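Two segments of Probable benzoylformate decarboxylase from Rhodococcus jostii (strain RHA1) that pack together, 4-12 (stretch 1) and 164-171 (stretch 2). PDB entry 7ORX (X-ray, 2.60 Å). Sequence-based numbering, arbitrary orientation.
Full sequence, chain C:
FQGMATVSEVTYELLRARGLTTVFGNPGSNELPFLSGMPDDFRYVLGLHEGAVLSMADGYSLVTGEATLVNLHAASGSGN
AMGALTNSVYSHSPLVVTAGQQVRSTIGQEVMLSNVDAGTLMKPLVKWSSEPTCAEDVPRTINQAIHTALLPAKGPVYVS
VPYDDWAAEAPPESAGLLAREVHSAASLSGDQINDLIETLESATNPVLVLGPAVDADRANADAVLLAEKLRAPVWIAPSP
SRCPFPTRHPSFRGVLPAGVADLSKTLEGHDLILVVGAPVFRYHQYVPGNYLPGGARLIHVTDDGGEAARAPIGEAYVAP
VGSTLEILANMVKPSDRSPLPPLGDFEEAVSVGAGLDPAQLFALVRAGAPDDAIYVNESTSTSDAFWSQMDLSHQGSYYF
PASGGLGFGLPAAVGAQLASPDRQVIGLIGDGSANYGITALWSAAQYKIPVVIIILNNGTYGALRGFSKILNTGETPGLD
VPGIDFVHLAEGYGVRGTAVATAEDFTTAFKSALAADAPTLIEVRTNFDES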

# COMPACT_ATOMS: atom_id res chain seq x y z
N MET C 4 3.62 -37.98 -9.46
CA MET C 4 4.48 -36.81 -9.06
C MET C 4 4.71 -35.84 -10.21
O MET C 4 5.41 -36.21 -11.15
CB MET C 4 5.86 -37.32 -8.63
CG MET C 4 6.61 -38.16 -9.73
SD MET C 4 7.73 -39.49 -9.12
CE MET C 4 7.76 -40.72 -10.43
N ALA C 5 4.19 -34.62 -10.12
CA ALA C 5 4.31 -33.55 -11.15
C ALA C 5 4.96 -32.34 -10.48
O ALA C 5 4.68 -32.19 -9.28
CB ALA C 5 2.93 -33.22 -11.68
N THR C 6 5.71 -31.49 -11.18
CA THR C 6 6.29 -30.24 -10.61
C THR C 6 5.33 -29.06 -10.82
O THR C 6 4.35 -29.17 -11.60
CB THR C 6 7.68 -29.89 -11.15
OG1 THR C 6 7.55 -29.67 -12.55
CG2 THR C 6 8.73 -30.96 -10.89
N VAL C 7 5.58 -27.98 -10.10
CA VAL C 7 4.74 -26.76 -10.15
C VAL C 7 4.78 -26.22 -11.59
O VAL C 7 3.74 -25.78 -12.10
CB VAL C 7 5.23 -25.75 -9.10
CG1 VAL C 7 4.75 -24.37 -9.38
CG2 VAL C 7 4.82 -26.19 -7.70
N SER C 8 5.93 -26.29 -12.24
CA SER C 8 6.16 -25.97 -13.67
C SER C 8 5.24 -26.86 -14.56
O SER C 8 4.54 -26.31 -15.43
CB SER C 8 7.64 -26.12 -13.99
OG SER C 8 7.90 -26.01 -15.38
N GLU C 9 5.20 -28.17 -14.36
CA GLU C 9 4.45 -29.07 -15.26
C GLU C 9 2.96 -28.75 -15.16
O GLU C 9 2.26 -28.77 -16.19
CB GLU C 9 4.73 -30.53 -14.94
CG GLU C 9 6.17 -30.93 -15.20
CD GLU C 9 6.56 -32.35 -14.80
OE1 GLU C 9 6.12 -32.84 -13.71
OE2 GLU C 9 7.35 -32.94 -15.54
N VAL C 10 2.49 -28.45 -13.96
CA VAL C 10 1.03 -28.23 -13.74
C VAL C 10 0.65 -26.85 -14.28
O VAL C 10 -0.45 -26.71 -14.86
CB VAL C 10 0.66 -28.39 -12.27
CG1 VAL C 10 -0.81 -28.04 -12.05
CG2 VAL C 10 0.93 -29.78 -11.78
N THR C 11 1.51 -25.86 -14.03
CA THR C 11 1.32 -24.45 -14.48
C THR C 11 1.17 -24.44 -16.01
O THR C 11 0.16 -23.90 -16.47
CB THR C 11 2.45 -23.54 -13.99
OG1 THR C 11 2.47 -23.55 -12.57
CG2 THR C 11 2.29 -22.12 -14.48
N TYR C 12 2.08 -25.09 -16.73
CA TYR C 12 2.07 -25.20 -18.22
C TYR C 12 0.84 -25.97 -18.69
O TYR C 12 0.21 -25.53 -19.66
CB TYR C 12 3.38 -25.78 -18.75
CG TYR C 12 4.47 -24.75 -18.94
CD1 TYR C 12 4.30 -23.70 -19.82
CD2 TYR C 12 5.66 -24.80 -18.22
CE1 TYR C 12 5.28 -22.74 -19.99
CE2 TYR C 12 6.66 -23.87 -18.38
CZ TYR C 12 6.47 -22.82 -19.28
OH TYR C 12 7.44 -21.87 -19.50
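Stretch 2 (164-171) DDWAAEAP

Stretch 2 lies across the start of the helix that begins at Val 7 and continues beyond Tyr 12, meeting both the helix's first turn and the extended residues before it. Its own backbone begins with helical phi/psi angles from Asp 164 to Ala 167, without regular helical bonds, makes a type I turn from Asp 165 to Ala 168, closed by Ala 168 N to Asp 165 O at 3.1 Å, and then extends through Glu 169, Ala 170 and Pro 171. In the extended part the chains form a single beta bridge between Thr 6 and Glu 169, whose CA atoms are 4.6 Å apart. Ala 170 N donates to Ala 5 O at 2.9 Å, and Val 7 N donates to Ala 168 O at 3.0 Å. These two bonds flank the bridge in the antiparallel pattern, but the backbones cross steeply there.

The first turn of a helix has backbone NH groups with no carbonyl of a preceding turn to bind, and stretch 2 supplies acceptors: besides the bond from Val 7, Ser 8 N donates to Trp 166 O at 3.1 Å. Thr 6, at the N-cap position, takes a weak bond from Glu 9 N to its own OG1 at 3.3 Å.

Trp 166 has the largest covered area. Its CA-to-CB bond points sideways, but chi1 in the m well brings the indole nearer to the helix. Its CE3 lies 3.9 Å from Val 7 CG1, and the ring's edge meets Thr 11, with CZ3 3.4 Å from OG1. Thr 11 OG1 donates to Val 7 O at 2.6 Å, so its proton is used within the helix while the oxygen lies near the ring plane.

Val 7, buried and pointing toward stretch 2, comes next. Its branched, apolar side chain reaches several neighbours: CB is 3.4 Å from Asp 165 O, while CG2 lies 4.4 Å from Ala 168 CB and 4.4 Å from Ala 170 CB. Both alanines offer the valine a small methyl, that of Ala 168 pointing sideways, while their backbones bond to stretch 1.

Ala 170 completes the contact. Its CA-to-CB bond points toward stretch 1, and CB packs 3.6 Å from Val 10 CG2, one helical turn after Val 7, and 3.7 Å from Thr 6 O. Its neighbour Glu 169 points away, as expected in an extended chain where successive side chains alternate, and its charged group remains exposed while its backbone takes part in the bridge.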

# COMPACT_ATOMS: atom_id res chain seq x y z
N ASP C 164 12.84 -20.81 -7.55
CA ASP C 164 13.00 -22.16 -6.96
C ASP C 164 11.63 -22.84 -6.80
O ASP C 164 11.59 -24.06 -6.55
CB ASP C 164 13.83 -22.12 -5.67
CG ASP C 164 13.26 -21.29 -4.52
OD1 ASP C 164 12.79 -20.14 -4.79
OD2 ASP C 164 13.33 -21.79 -3.32
N ASP C 165 10.52 -22.12 -6.97
CA ASP C 165 9.17 -22.71 -6.76
C ASP C 165 8.83 -23.65 -7.91
O ASP C 165 8.07 -24.59 -7.67
CB ASP C 165 8.08 -21.64 -6.65
CG ASP C 165 8.05 -20.92 -5.32
OD1 ASP C 165 8.85 -21.32 -4.39
OD2 ASP C 165 7.21 -19.95 -5.19
N TRP C 166 9.37 -23.40 -9.11
CA TRP C 166 8.95 -24.12 -10.34
C TRP C 166 9.31 -25.61 -10.24
O TRP C 166 8.60 -26.43 -10.77
CB TRP C 166 9.58 -23.45 -11.55
CG TRP C 166 9.07 -22.06 -11.75
CD1 TRP C 166 9.78 -20.90 -11.70
CD2 TRP C 166 7.72 -21.70 -12.05
NE1 TRP C 166 8.96 -19.83 -11.94
CE2 TRP C 166 7.69 -20.29 -12.17
CE3 TRP C 166 6.55 -22.44 -12.25
CZ2 TRP C 166 6.51 -19.60 -12.44
CZ3 TRP C 166 5.40 -21.75 -12.56
CH2 TRP C 166 5.38 -20.35 -12.64
N ALA C 167 10.40 -25.91 -9.54
CA ALA C 167 11.01 -27.24 -9.40
C ALA C 167 10.34 -27.98 -8.24
O ALA C 167 10.49 -29.22 -8.16
CB ALA C 167 12.49 -27.09 -9.16
N ALA C 168 9.60 -27.30 -7.36
CA ALA C 168 8.97 -27.96 -6.19
C ALA C 168 7.88 -28.94 -6.64
O ALA C 168 7.31 -28.75 -7.73
CB ALA C 168 8.40 -26.92 -5.25
N GLU C 169 7.60 -29.95 -5.81
CA GLU C 169 6.52 -30.93 -6.10
C GLU C 169 5.19 -30.17 -6.06
O GLU C 169 5.00 -29.37 -5.14
CB GLU C 169 6.56 -32.09 -5.11
CG GLU C 169 5.65 -33.27 -5.48
CD GLU C 169 5.33 -34.25 -4.33
OE1 GLU C 169 5.45 -33.83 -3.15
OE2 GLU C 169 4.97 -35.46 -4.61
N ALA C 170 4.32 -30.38 -7.05
CA ALA C 170 2.98 -29.77 -7.12
C ALA C 170 2.04 -30.50 -6.17
O ALA C 170 2.16 -31.71 -6.04
CB ALA C 170 2.43 -29.84 -8.52
N PRO C 171 1.02 -29.81 -5.61
CA PRO C 171 0.04 -30.43 -4.73
C PRO C 171 -0.81 -31.49 -5.40
O PRO C 171 -1.20 -31.36 -6.56
CB PRO C 171 -0.92 -29.29 -4.33
CG PRO C 171 -0.16 -28.06 -4.62
CD PRO C 171 0.64 -28.42 -5.86